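Local coordinates for protein A197 (Sulfolobus turreted icosahedral virus, PDB 2C0N) that probably acts as a viral glycosyltransferase of the GT-A fold, transferring sugar from a nucleotide-sugar donor to an acceptor that is not established, at residues F5-M10 and L60-V65; R14-D19 and Y171-E176; G87-K92 and L118-I123; V99-W104 and G111-C116. All blocks are in the same frame, centred on the assembly; numbering follows the deposited sequence.

Interaction 1. Residues F5-M10 and L60-V65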
loop_
_atom_site.group_PDB
_atom_site.type_symbol
_atom_site.label_atom_id
_atom_site.label_comp_id
_atom_site.label_asym_id
_atom_site.label_seq_id
_atom_site.Cartn_x
_atom_site.Cartn_y
_atom_site.Cartn_z
ATOM N N PHE A 5 8.305 -5.219 10.945
ATOM C CA PHE A 5 8.874 -4.317 9.949
ATOM C C PHE A 5 8.387 -2.877 10.151
ATOM O O PHE A 5 7.212 -2.633 10.254
ATOM C CB PHE A 5 8.521 -4.772 8.535
ATOM C CG PHE A 5 9.332 -5.928 8.065
ATOM C CD1 PHE A 5 9.100 -7.196 8.581
ATOM C CD2 PHE A 5 10.331 -5.768 7.132
ATOM C CE1 PHE A 5 9.861 -8.270 8.166
ATOM C CE2 PHE A 5 11.100 -6.832 6.712
ATOM C CZ PHE A 5 10.842 -8.098 7.236
ATOM N N PHE A 6 9.304 -1.929 10.150
ATOM C CA PHE A 6 8.941 -0.524 10.215
ATOM C C PHE A 6 9.406 0.093 8.920
ATOM O O PHE A 6 10.589 0.012 8.571
ATOM C CB PHE A 6 9.584 0.153 11.413
ATOM C CG PHE A 6 8.935 -0.208 12.731
ATOM C CD1 PHE A 6 9.274 -1.367 13.377
ATOM C CD2 PHE A 6 7.947 0.594 13.272
ATOM C CE1 PHE A 6 8.659 -1.727 14.568
ATOM C CE2 PHE A 6 7.327 0.254 14.452
ATOM C CZ PHE A 6 7.675 -0.891 15.099
ATOM N N ILE A 7 8.458 0.688 8.205
ATOM C CA ILE A 7 8.683 1.202 6.877
ATOM C C ILE A 7 8.472 2.725 6.883
ATOM O O ILE A 7 7.338 3.168 6.885
ATOM C CB ILE A 7 7.733 0.505 5.875
ATOM C CG1 ILE A 7 7.986 -1.016 5.863
ATOM C CG2 ILE A 7 7.859 1.217 4.481
ATOM C CD1 ILE A 7 6.822 -1.888 5.292
ATOM N N PRO A 8 9.560 3.528 6.887
ATOM C CA PRO A 8 9.436 4.995 6.829
ATOM C C PRO A 8 8.867 5.376 5.476
ATOM O O PRO A 8 9.412 4.943 4.463
ATOM C CB PRO A 8 10.888 5.479 6.955
ATOM C CG PRO A 8 11.651 4.361 7.416
ATOM C CD PRO A 8 10.956 3.110 7.042
ATOM N N SER A 9 7.748 6.064 5.443
ATOM C CA SER A 9 7.207 6.494 4.149
ATOM C C SER A 9 7.054 7.986 4.039
ATOM O O SER A 9 7.189 8.702 5.036
ATOM C CB SER A 9 5.871 5.808 3.899
ATOM O OG SER A 9 4.857 6.553 4.472
HETATM N N MSE A 10 6.711 8.431 2.829
HETATM C CA MSE A 10 6.274 9.810 2.562
HETATM C C MSE A 10 4.762 9.907 2.360
HETATM O O MSE A 10 4.251 10.924 1.894
HETATM C CB MSE A 10 7.046 10.396 1.382
HETATM C CG MSE A 10 8.536 10.189 1.540
HETATM SE SE MSE A 10 9.170 11.568 2.694
HETATM C CE MSE A 10 9.379 12.921 1.387
ATOM N N LEU A 60 12.813 -1.232 6.813
ATOM C CA LEU A 60 12.722 -1.398 5.385
ATOM C C LEU A 60 12.234 -0.111 4.798
ATOM O O LEU A 60 11.126 0.313 5.115
ATOM C CB LEU A 60 11.766 -2.552 5.030
ATOM C CG LEU A 60 11.696 -3.002 3.565
ATOM C CD1 LEU A 60 13.007 -3.529 3.107
ATOM C CD2 LEU A 60 10.625 -4.073 3.430
ATOM N N ASP A 61 13.097 0.555 4.002
ATOM C CA ASP A 61 12.723 1.806 3.349
ATOM C C ASP A 61 11.615 1.472 2.373
ATOM O O ASP A 61 11.560 0.365 1.827
ATOM C CB ASP A 61 13.901 2.429 2.619
ATOM C CG ASP A 61 14.849 3.174 3.542
ATOM O OD1 ASP A 61 14.519 3.437 4.726
ATOM O OD2 ASP A 61 15.929 3.503 3.047
ATOM N N GLU A 62 10.699 2.412 2.192
ATOM C CA GLU A 62 9.539 2.185 1.327
ATOM C C GLU A 62 9.920 1.943 -0.153
ATOM O O GLU A 62 9.118 1.449 -0.938
ATOM C CB GLU A 62 8.570 3.343 1.469
ATOM C CG GLU A 62 7.315 3.266 0.608
ATOM C CD GLU A 62 7.493 3.829 -0.794
ATOM O OE1 GLU A 62 8.416 4.662 -0.984
ATOM O OE2 GLU A 62 6.734 3.433 -1.720
ATOM N N ASP A 63 11.135 2.321 -0.546
ATOM C CA ASP A 63 11.601 2.026 -1.904
ATOM C C ASP A 63 12.541 0.817 -1.992
ATOM O O ASP A 63 13.181 0.607 -3.004
ATOM C CB ASP A 63 12.238 3.268 -2.562
ATOM C CG ASP A 63 13.300 3.926 -1.728
ATOM O OD1 ASP A 63 13.680 3.352 -0.696
ATOM O OD2 ASP A 63 13.744 5.071 -2.131
ATOM N N VAL A 64 12.611 0.030 -0.931
ATOM C CA VAL A 64 13.439 -1.163 -0.918
ATOM C C VAL A 64 12.529 -2.403 -0.839
ATOM O O VAL A 64 11.704 -2.511 0.058
ATOM C CB VAL A 64 14.451 -1.105 0.259
ATOM C CG1 VAL A 64 15.215 -2.426 0.379
ATOM C CG2 VAL A 64 15.417 0.074 0.099
ATOM N N VAL A 65 12.661 -3.315 -1.808
ATOM C CA VAL A 65 11.785 -4.467 -1.921
ATOM C C VAL A 65 12.605 -5.733 -1.924
ATOM O O VAL A 65 13.273 -6.040 -2.910
ATOM C CB VAL A 65 10.911 -4.428 -3.206
ATOM C CG1 VAL A 65 9.998 -5.651 -3.268
ATOM C CG2 VAL A 65 10.082 -3.189 -3.228
HETATM O O HOH W 1 11.619 5.005 3.244
#
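In this GT-A fold, the parallel strands 3-8 and 56-60 end side by side, and the chain then turns through Asp61, Glu62 and Asp63. An acidic triplet after a strand is consistent with the DXD motif of GT-A glycosyltransferases. The strand end is the tight part. Leu60 N donates to Phe6 O at 3.1 Å. The bond is nearly straight (169°), with the donor above the carbonyl plane. Leu60 O faces Ile7 CA at 3.1 Å in a CA-H...O contact. Ile7 CG2 lies anti to its own backbone N and reaches Glu62 CA at 3.7 Å. Ile7 and Leu60 point the same way, with CG1 of Ile7 4.2 Å from CB of Leu60. The Phe5 ring crosses Leu60 obliquely, CD2 to CD2 at 4.1 Å. Leu17 and Phe20 of helix 15-23 also pack on Leu60. The contact loosens toward the type I turn from Asp61 to Val64. The three acidic side chains are partly exposed and find basic partners: Arg41 for Asp61, Arg14 for Glu62 and Lys92 for Asp63. Direct backbone pairing gives way here to one water, which donates to Pro8 O at 2.5 Å and accepts from Glu62 N at 2.9 Å.

Interaction 2. Residues R14-D19 and Y171-E176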
loop_
_atom_site.group_PDB
_atom_site.type_symbol
_atom_site.label_atom_id
_atom_site.label_comp_id
_atom_site.label_asym_id
_atom_site.label_seq_id
_atom_site.Cartn_x
_atom_site.Cartn_y
_atom_site.Cartn_z
ATOM N N ARG A 14 4.616 2.047 -2.802
ATOM C CA ARG A 14 4.645 1.562 -4.184
ATOM C C ARG A 14 4.148 0.102 -4.240
ATOM O O ARG A 14 4.354 -0.693 -3.307
ATOM C CB ARG A 14 6.053 1.755 -4.820
ATOM C CG ARG A 14 7.199 0.996 -4.172
ATOM C CD ARG A 14 8.511 1.537 -4.557
ATOM N NE ARG A 14 8.701 2.802 -3.866
ATOM C CZ ARG A 14 9.034 3.943 -4.412
ATOM N NH1 ARG A 14 9.400 3.993 -5.650
ATOM N NH2 ARG A 14 9.114 5.023 -3.661
ATOM N N LEU A 15 3.543 -0.253 -5.369
ATOM C CA LEU A 15 2.939 -1.566 -5.537
ATOM C C LEU A 15 3.887 -2.719 -5.295
ATOM O O LEU A 15 3.510 -3.722 -4.663
ATOM C CB LEU A 15 2.290 -1.679 -6.925
ATOM C CG LEU A 15 0.760 -1.496 -6.936
ATOM C CD1 LEU A 15 0.293 -0.163 -6.346
ATOM C CD2 LEU A 15 0.220 -1.743 -8.339
ATOM N N PRO A 16 5.080 -2.644 -5.859
ATOM C CA PRO A 16 6.010 -3.774 -5.616
ATOM C C PRO A 16 6.265 -4.063 -4.134
ATOM O O PRO A 16 6.424 -5.232 -3.775
ATOM C CB PRO A 16 7.271 -3.338 -6.368
ATOM C CG PRO A 16 6.737 -2.383 -7.422
ATOM C CD PRO A 16 5.649 -1.655 -6.797
ATOM N N LEU A 17 6.294 -3.047 -3.272
ATOM C CA LEU A 17 6.415 -3.284 -1.826
ATOM C C LEU A 17 5.126 -3.852 -1.212
ATOM O O LEU A 17 5.190 -4.782 -0.431
ATOM C CB LEU A 17 6.944 -2.040 -1.075
ATOM C CG LEU A 17 7.107 -2.212 0.443
ATOM C CD1 LEU A 17 8.117 -3.189 0.715
ATOM C CD2 LEU A 17 7.469 -0.901 1.033
ATOM N N ILE A 18 3.951 -3.382 -1.642
ATOM C CA ILE A 18 2.692 -3.968 -1.220
ATOM C C ILE A 18 2.675 -5.442 -1.520
ATOM O O ILE A 18 2.260 -6.262 -0.673
ATOM C CB ILE A 18 1.522 -3.270 -1.861
ATOM C CG1 ILE A 18 1.509 -1.826 -1.409
ATOM C CG2 ILE A 18 0.168 -3.920 -1.460
ATOM C CD1 ILE A 18 0.466 -1.046 -2.102
ATOM N N ASP A 19 3.132 -5.806 -2.716
ATOM C CA ASP A 19 3.152 -7.227 -3.112
ATOM C C ASP A 19 4.041 -8.074 -2.218
ATOM O O ASP A 19 3.645 -9.176 -1.795
ATOM C CB ASP A 19 3.565 -7.359 -4.574
ATOM C CG ASP A 19 3.041 -8.615 -5.208
ATOM O OD1 ASP A 19 1.898 -9.054 -4.887
ATOM O OD2 ASP A 19 3.798 -9.178 -6.010
ATOM N N TYR A 171 15.562 -5.103 -4.423
ATOM C CA TYR A 171 15.532 -4.049 -5.436
ATOM C C TYR A 171 15.407 -2.695 -4.745
ATOM O O TYR A 171 14.756 -2.593 -3.697
ATOM C CB TYR A 171 14.312 -4.228 -6.343
ATOM C CG TYR A 171 14.272 -5.568 -6.996
ATOM C CD1 TYR A 171 15.229 -5.945 -7.924
ATOM C CD2 TYR A 171 13.314 -6.495 -6.622
ATOM C CE1 TYR A 171 15.190 -7.193 -8.509
ATOM C CE2 TYR A 171 13.270 -7.730 -7.174
ATOM C CZ TYR A 171 14.200 -8.090 -8.109
ATOM O OH TYR A 171 14.082 -9.352 -8.590
ATOM N N HIS A 172 15.948 -1.647 -5.391
ATOM C CA HIS A 172 15.866 -0.287 -4.891
ATOM C C HIS A 172 15.139 0.503 -5.964
ATOM O O HIS A 172 15.694 0.823 -6.990
ATOM C CB HIS A 172 17.285 0.272 -4.634
ATOM C CG HIS A 172 17.337 1.416 -3.679
ATOM N ND1 HIS A 172 16.265 1.806 -2.899
ATOM C CD2 HIS A 172 18.346 2.264 -3.383
ATOM C CE1 HIS A 172 16.617 2.862 -2.184
ATOM N NE2 HIS A 172 17.883 3.140 -2.436
ATOM N N PHE A 173 13.866 0.733 -5.731
ATOM C CA PHE A 173 13.014 1.368 -6.704
ATOM C C PHE A 173 13.254 2.836 -6.843
ATOM O O PHE A 173 13.459 3.547 -5.854
ATOM C CB PHE A 173 11.543 1.086 -6.356
ATOM C CG PHE A 173 11.096 -0.221 -6.845
ATOM C CD1 PHE A 173 11.361 -1.393 -6.132
ATOM C CD2 PHE A 173 10.501 -0.322 -8.078
ATOM C CE1 PHE A 173 10.998 -2.642 -6.639
ATOM C CE2 PHE A 173 10.146 -1.571 -8.607
ATOM C CZ PHE A 173 10.401 -2.754 -7.870
ATOM N N ILE A 174 13.251 3.289 -8.099
ATOM C CA ILE A 174 13.472 4.672 -8.453
ATOM C C ILE A 174 12.128 5.364 -8.614
ATOM O O ILE A 174 11.864 6.385 -7.996
ATOM C CB ILE A 174 14.341 4.810 -9.717
ATOM C CG1 ILE A 174 15.690 4.101 -9.522
ATOM C CG2 ILE A 174 14.614 6.253 -10.032
ATOM C CD1 ILE A 174 16.397 3.772 -10.863
ATOM N N ASP A 175 11.270 4.792 -9.433
ATOM C CA ASP A 175 9.888 5.207 -9.469
ATOM C C ASP A 175 9.047 4.024 -9.035
ATOM O O ASP A 175 9.545 3.149 -8.333
ATOM C CB ASP A 175 9.524 5.857 -10.824
ATOM C CG ASP A 175 9.523 4.895 -11.983
ATOM O OD1 ASP A 175 9.715 3.711 -11.730
ATOM O OD2 ASP A 175 9.294 5.313 -13.162
ATOM N N GLU A 176 7.772 3.999 -9.409
ATOM C CA GLU A 176 6.895 2.930 -8.975
ATOM C C GLU A 176 7.183 1.603 -9.654
ATOM O O GLU A 176 6.710 0.572 -9.175
ATOM C CB GLU A 176 5.451 3.324 -9.223
ATOM C CG GLU A 176 5.027 4.530 -8.457
ATOM C CD GLU A 176 5.332 5.874 -9.104
ATOM O OE1 GLU A 176 6.013 5.978 -10.140
ATOM O OE2 GLU A 176 4.835 6.866 -8.552
#
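The N terminus of helix 15-23 docks here on the end of strand 162-173. Arg14 is the N-cap residue, and its carbonyl oxygen accepts from Ile18 N in the first helical turn. Its side chain leaves the backbone in the crowded position, with CG between N and the carbonyl carbon (chi1 63°). With an extended chi2, this lays CD against Phe173 CB at 3.6 Å. A bend at chi3 then turns the guanidinium toward Asp175 O. The two side chains slide past each other in opposite directions, with guanidinium and ring planes 40° apart. At the edge of the guanidinium, in its plane, NH1 gives Asp175 O a weak hydrogen bond of 2.8 Å, bent to 123°, while NH2 is taken by Glu62. The Asp175 and Glu176 carboxylates lie farther from NH1 and may add some favourable charge. Asp175 OD1 accepts instead from the backbone N-H groups of Arg177 and Leu178. Pro16 meets the Phe173 ring obliquely, CB to CZ at 3.5 Å. Phe173 also packs on Val65 of strand 64-66, and Leu15 and Ile18 pack on Val193 of strand 193-195. Arg14, at the end of strand 12-14, pairs in an antiparallel ladder with a strand of the second subunit.

Interaction 3. Residues G87-K92 and L118-I123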
loop_
_atom_site.group_PDB
_atom_site.type_symbol
_atom_site.label_atom_id
_atom_site.label_comp_id
_atom_site.label_asym_id
_atom_site.label_seq_id
_atom_site.Cartn_x
_atom_site.Cartn_y
_atom_site.Cartn_z
ATOM N N GLY A 87 21.028 -6.180 4.996
ATOM C CA GLY A 87 20.814 -6.653 3.644
ATOM C C GLY A 87 21.346 -5.701 2.571
ATOM O O GLY A 87 21.655 -4.500 2.802
ATOM N N TYR A 88 21.405 -6.229 1.369
ATOM C CA TYR A 88 21.981 -5.514 0.255
ATOM C C TYR A 88 21.007 -5.002 -0.734
ATOM O O TYR A 88 20.165 -5.741 -1.217
ATOM C CB TYR A 88 22.924 -6.440 -0.513
ATOM C CG TYR A 88 24.265 -6.630 0.132
ATOM C CD1 TYR A 88 25.339 -5.760 -0.154
ATOM C CD2 TYR A 88 24.481 -7.668 0.996
ATOM C CE1 TYR A 88 26.565 -5.919 0.421
ATOM C CE2 TYR A 88 25.729 -7.865 1.568
ATOM C CZ TYR A 88 26.765 -6.980 1.291
ATOM O OH TYR A 88 28.002 -7.178 1.831
ATOM N N TYR A 89 21.163 -3.729 -1.057
ATOM C CA TYR A 89 20.607 -3.119 -2.253
ATOM C C TYR A 89 21.598 -2.053 -2.754
ATOM O O TYR A 89 22.455 -1.566 -2.004
ATOM C CB TYR A 89 19.233 -2.541 -1.963
ATOM C CG TYR A 89 19.217 -1.499 -0.875
ATOM C CD1 TYR A 89 19.013 -1.859 0.448
ATOM C CD2 TYR A 89 19.374 -0.153 -1.175
ATOM C CE1 TYR A 89 19.015 -0.912 1.452
ATOM C CE2 TYR A 89 19.368 0.817 -0.151
ATOM C CZ TYR A 89 19.176 0.403 1.149
ATOM O OH TYR A 89 19.172 1.295 2.177
ATOM N N TYR A 90 21.514 -1.748 -4.043
ATOM C CA TYR A 90 22.366 -0.736 -4.652
ATOM C C TYR A 90 21.789 0.644 -4.404
ATOM O O TYR A 90 20.610 0.900 -4.672
ATOM C CB TYR A 90 22.528 -0.951 -6.163
ATOM C CG TYR A 90 23.869 -0.459 -6.604
ATOM C CD1 TYR A 90 24.977 -1.269 -6.443
ATOM C CD2 TYR A 90 24.057 0.844 -7.126
ATOM C CE1 TYR A 90 26.246 -0.838 -6.779
ATOM C CE2 TYR A 90 25.363 1.288 -7.479
ATOM C CZ TYR A 90 26.437 0.417 -7.309
ATOM O OH TYR A 90 27.739 0.752 -7.637
ATOM N N LEU A 91 22.643 1.545 -3.948
ATOM C CA LEU A 91 22.212 2.897 -3.593
ATOM C C LEU A 91 21.824 3.716 -4.816
ATOM O O LEU A 91 22.474 3.652 -5.881
ATOM C CB LEU A 91 23.308 3.600 -2.781
ATOM C CG LEU A 91 23.730 2.978 -1.430
ATOM C CD1 LEU A 91 24.953 3.635 -0.836
ATOM C CD2 LEU A 91 22.592 3.045 -0.415
ATOM N N LYS A 92 20.771 4.530 -4.643
ATOM C CA LYS A 92 20.298 5.458 -5.679
ATOM C C LYS A 92 21.207 6.672 -5.810
ATOM O O LYS A 92 21.065 7.457 -6.757
ATOM C CB LYS A 92 18.844 5.911 -5.418
ATOM C CG LYS A 92 17.800 4.933 -5.956
ATOM C CD LYS A 92 16.390 5.412 -5.899
ATOM C CE LYS A 92 15.834 5.550 -4.548
ATOM N NZ LYS A 92 14.387 5.869 -4.609
ATOM N N LEU A 118 20.286 1.746 7.007
ATOM C CA LEU A 118 19.041 1.451 7.737
ATOM C C LEU A 118 17.819 1.222 6.845
ATOM O O LEU A 118 16.691 1.351 7.307
ATOM C CB LEU A 118 18.732 2.537 8.794
ATOM C CG LEU A 118 19.812 2.665 9.865
ATOM C CD1 LEU A 118 19.550 3.887 10.771
ATOM C CD2 LEU A 118 19.837 1.426 10.664
ATOM N N GLY A 119 18.037 0.869 5.585
ATOM C CA GLY A 119 16.959 0.612 4.676
ATOM C C GLY A 119 16.576 -0.836 4.480
ATOM O O GLY A 119 15.642 -1.115 3.761
ATOM N N PHE A 120 17.334 -1.753 5.069
ATOM C CA PHE A 120 17.089 -3.191 4.922
ATOM C C PHE A 120 17.873 -3.866 6.006
ATOM O O PHE A 120 18.952 -4.453 5.779
ATOM C CB PHE A 120 17.553 -3.655 3.532
ATOM C CG PHE A 120 17.189 -5.083 3.187
ATOM C CD1 PHE A 120 16.247 -5.792 3.897
ATOM C CD2 PHE A 120 17.797 -5.688 2.112
ATOM C CE1 PHE A 120 15.934 -7.103 3.543
ATOM C CE2 PHE A 120 17.497 -6.995 1.764
ATOM C CZ PHE A 120 16.535 -7.684 2.477
ATOM N N THR A 121 17.364 -3.766 7.223
ATOM C CA THR A 121 18.221 -3.918 8.375
ATOM C C THR A 121 17.422 -4.514 9.520
ATOM O O THR A 121 16.367 -4.003 9.860
ATOM C CB THR A 121 18.749 -2.554 8.816
ATOM O OG1 THR A 121 19.255 -1.828 7.690
ATOM C CG2 THR A 121 19.817 -2.684 9.851
ATOM N N PHE A 122 17.950 -5.568 10.142
ATOM C CA PHE A 122 17.294 -6.273 11.208
ATOM C C PHE A 122 18.065 -6.007 12.485
ATOM O O PHE A 122 19.270 -6.182 12.512
ATOM C CB PHE A 122 17.308 -7.776 10.905
ATOM C CG PHE A 122 16.566 -8.151 9.637
ATOM C CD1 PHE A 122 17.165 -7.987 8.397
ATOM C CD2 PHE A 122 15.272 -8.621 9.693
ATOM C CE1 PHE A 122 16.493 -8.298 7.223
ATOM C CE2 PHE A 122 14.588 -8.918 8.542
ATOM C CZ PHE A 122 15.209 -8.759 7.289
ATOM N N ILE A 123 17.360 -5.590 13.540
ATOM C CA ILE A 123 18.017 -5.235 14.788
ATOM C C ILE A 123 17.366 -5.992 15.937
ATOM O O ILE A 123 16.173 -5.940 16.135
ATOM C CB ILE A 123 17.959 -3.723 15.073
ATOM C CG1 ILE A 123 18.294 -2.912 13.809
ATOM C CG2 ILE A 123 18.825 -3.408 16.251
ATOM C CD1 ILE A 123 18.189 -1.402 14.001
HETATM O O HOH W 2 21.156 -2.369 4.486
HETATM O O HOH W 3 20.516 0.277 4.228
#
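Two aromatic side chains each press on a glycine of the opposite segment, Phe120 with ring atom CD2 and Tyr89 with its hydroxyl. Phe120 CG is anti to its backbone N (chi1 -172°), which brings CD2 to 3.5 Å from Gly87 CA. Tyr89 CG takes the crowded position between N and the carbonyl carbon (chi1 59°), and its OH sits 3.4 Å from Gly119 CA. The two side chains slide past each other in opposite directions, and Phe120 CB meets the edge of the Tyr89 ring, 3.7 Å from CE1. Antiparallel strands 84-88 and 120-124 are joined by Gly87 N to Phe120 O, 2.8 Å long and nearly along the C=O axis. Strand 120-124 is irregular at its start: Phe120 and Thr121 both face Phe59 of strand 56-60, a classic beta bulge. Thr121 OG1 accepts from Phe120 N. His172 meets the Tyr89 ring edge-to-face. Beyond Gly87 the two segments diverge, and two waters bridge them. In this buried contact, one water adds a second donor to Phe120 O, beside Gly87 N, and to Gly87 O, beside Ser98 OG. The other accepts from Gly119 N at 2.9 Å and lies 2.7 Å from Tyr89 OH, so it engages the phenol oxygen too.

Interaction 4. Residues V99-W104 and G111-C116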
loop_
_atom_site.group_PDB
_atom_site.type_symbol
_atom_site.label_atom_id
_atom_site.label_comp_id
_atom_site.label_asym_id
_atom_site.label_seq_id
_atom_site.Cartn_x
_atom_site.Cartn_y
_atom_site.Cartn_z
ATOM N N VAL A 99 25.836 -1.252 2.383
ATOM C CA VAL A 99 26.589 -1.603 3.578
ATOM C C VAL A 99 27.966 -1.018 3.426
ATOM O O VAL A 99 28.439 -0.829 2.312
ATOM C CB VAL A 99 26.692 -3.135 3.809
ATOM C CG1 VAL A 99 25.321 -3.789 3.750
ATOM C CG2 VAL A 99 27.596 -3.759 2.816
ATOM N N TYR A 100 28.603 -0.708 4.540
ATOM C CA TYR A 100 29.958 -0.134 4.483
ATOM C C TYR A 100 30.908 -0.655 5.533
ATOM O O TYR A 100 30.498 -1.034 6.634
ATOM C CB TYR A 100 29.900 1.379 4.560
ATOM C CG TYR A 100 29.332 1.914 5.850
ATOM C CD1 TYR A 100 30.145 2.093 6.976
ATOM C CD2 TYR A 100 27.986 2.272 5.947
ATOM C CE1 TYR A 100 29.628 2.596 8.148
ATOM C CE2 TYR A 100 27.468 2.777 7.123
ATOM C CZ TYR A 100 28.288 2.939 8.212
ATOM O OH TYR A 100 27.783 3.451 9.401
ATOM N N ARG A 101 32.188 -0.695 5.157
ATOM C CA ARG A 101 33.279 -0.806 6.122
ATOM C C ARG A 101 33.992 0.541 6.093
ATOM O O ARG A 101 33.592 1.447 6.817
ATOM C CB ARG A 101 34.174 -1.993 5.809
ATOM C CG ARG A 101 33.432 -3.305 6.030
ATOM C CD ARG A 101 34.216 -4.507 5.611
ATOM N NE ARG A 101 34.376 -4.562 4.173
ATOM C CZ ARG A 101 35.048 -5.502 3.514
ATOM N NH1 ARG A 101 35.649 -6.495 4.174
ATOM N NH2 ARG A 101 35.115 -5.447 2.185
ATOM N N LYS A 102 34.971 0.728 5.215
ATOM C CA LYS A 102 35.630 2.040 5.106
ATOM C C LYS A 102 34.810 2.978 4.235
ATOM O O LYS A 102 34.815 4.193 4.440
ATOM C CB LYS A 102 37.061 1.916 4.570
ATOM C CG LYS A 102 38.030 1.291 5.564
ATOM C CD LYS A 102 39.427 1.911 5.492
ATOM C CE LYS A 102 40.381 1.286 6.517
ATOM N NZ LYS A 102 41.686 2.020 6.655
ATOM N N ASP A 103 34.102 2.401 3.266
ATOM C CA ASP A 103 33.194 3.137 2.403
ATOM C C ASP A 103 32.066 2.198 1.931
ATOM O O ASP A 103 32.096 1.006 2.226
ATOM C CB ASP A 103 33.962 3.718 1.220
ATOM C CG ASP A 103 33.158 4.744 0.435
ATOM O OD1 ASP A 103 32.112 5.234 0.946
ATOM O OD2 ASP A 103 33.585 5.059 -0.704
ATOM N N TRP A 104 31.080 2.742 1.217
ATOM C CA TRP A 104 30.005 1.919 0.654
ATOM C C TRP A 104 30.673 0.815 -0.129
ATOM O O TRP A 104 31.611 1.060 -0.868
ATOM C CB TRP A 104 29.042 2.735 -0.206
ATOM C CG TRP A 104 28.411 3.817 0.553
ATOM C CD1 TRP A 104 28.676 5.154 0.438
ATOM C CD2 TRP A 104 27.468 3.683 1.629
ATOM N NE1 TRP A 104 27.922 5.857 1.348
ATOM C CE2 TRP A 104 27.178 4.977 2.091
ATOM C CE3 TRP A 104 26.809 2.594 2.218
ATOM C CZ2 TRP A 104 26.270 5.214 3.133
ATOM C CZ3 TRP A 104 25.912 2.820 3.236
ATOM C CH2 TRP A 104 25.650 4.121 3.692
ATOM N N GLY A 111 29.881 -11.089 5.552
ATOM C CA GLY A 111 30.934 -10.723 6.463
ATOM C C GLY A 111 30.509 -9.651 7.436
ATOM O O GLY A 111 29.461 -9.048 7.294
ATOM N N GLU A 112 31.331 -9.467 8.461
ATOM C CA GLU A 112 31.164 -8.379 9.408
ATOM C C GLU A 112 31.399 -7.035 8.705
ATOM O O GLU A 112 32.313 -6.898 7.885
ATOM C CB GLU A 112 32.125 -8.546 10.608
ATOM C CG GLU A 112 31.614 -7.783 11.853
ATOM C CD GLU A 112 32.547 -7.788 13.007
ATOM O OE1 GLU A 112 33.344 -8.767 13.140
ATOM O OE2 GLU A 112 32.477 -6.792 13.780
ATOM N N VAL A 113 30.575 -6.044 9.030
ATOM C CA VAL A 113 30.711 -4.693 8.460
ATOM C C VAL A 113 30.595 -3.645 9.577
ATOM O O VAL A 113 30.273 -3.997 10.700
ATOM C CB VAL A 113 29.645 -4.419 7.355
ATOM C CG1 VAL A 113 29.836 -5.347 6.149
ATOM C CG2 VAL A 113 28.223 -4.552 7.889
ATOM N N ASN A 114 30.836 -2.373 9.263
ATOM C CA ASN A 114 30.677 -1.281 10.256
ATOM C C ASN A 114 29.240 -0.755 10.349
ATOM O O ASN A 114 28.764 -0.364 11.421
ATOM C CB ASN A 114 31.669 -0.133 9.962
ATOM C CG ASN A 114 33.098 -0.485 10.316
ATOM O OD1 ASN A 114 33.397 -0.867 11.454
ATOM N ND2 ASN A 114 34.001 -0.327 9.353
ATOM N N GLY A 115 28.523 -0.747 9.235
ATOM C CA GLY A 115 27.130 -0.357 9.265
ATOM C C GLY A 115 26.479 -0.443 7.898
ATOM O O GLY A 115 27.047 -1.008 6.967
ATOM N N CYS A 116 25.297 0.148 7.800
ATOM C CA CYS A 116 24.528 0.205 6.567
ATOM C C CYS A 116 23.593 1.423 6.619
ATOM O O CYS A 116 23.672 2.198 7.566
ATOM C CB CYS A 116 23.766 -1.101 6.379
ATOM S SG CYS A 116 22.626 -1.504 7.653
HETATM O O HOH W 4 34.264 -8.017 6.739
#
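Strands 99-100 and 115-116 form a short antiparallel ladder with a classic beta bulge, in which Asn114 and Gly115 both face Tyr100. Tyr100 uses both of its backbone polar groups. Its N donates to Gly115 O at 2.9 Å, almost straight (169°). Its O accepts two bonds in the carbonyl plane, from Asn114 N at 3.0 Å and from Gly115 N at 3.3 Å. The Asn114 side chain adds a fourth bond: ND2 donates to Arg101 O at 3.1 Å, from well above that carbonyl plane. Arg101 makes a salt bridge to Glu105 through NE. A water donates to Glu112 O at 2.5 Å and accepts weakly from Arg101 NH1. Val99 and Cys116 share one face of the ladder, with CG1 of Val99 4.1 Å from CB of Cys116, and both pack on Cys86 of strand 84-88. On the other face Tyr100 touches Val152 and Phe155 of helix 150-158. A dioxane molecule, probably from the crystallisation liquor, is bound about 3 Å from the Tyr100 side chain. With CG in the crowded position (chi1 63°), the Tyr100 ring swings across to the partner strand, and Gly115 CA makes a CH-pi contact over its face, 3.9 Å from the centroid.

How the interactions relate
From the N terminus, residues 5-10 and then 14-19 open two loops. Interaction 1 closes the first at 60-65, and interaction 2 closes the second only at 171-176, so these two cross. Interaction 3 comes after interaction 1 and is nested inside the loop of interaction 2. Interaction 4 is nested in turn within interaction 3. The first three meet at the 60-65 turn. Asp61 N probably bonds Gly119 O, and Asp63 O probably bonds Phe173 N. Lys92 NZ reaches both Asp63 OD2 and Phe173 O. Interaction 4 joins through interaction 3, where Tyr88 packs on Val99 and Leu91 on Trp104. Together they tie helix 15-23 and the small ladder to the central sheet, which includes strand 3-8. Interactions 1 and 2 also touch the second subunit.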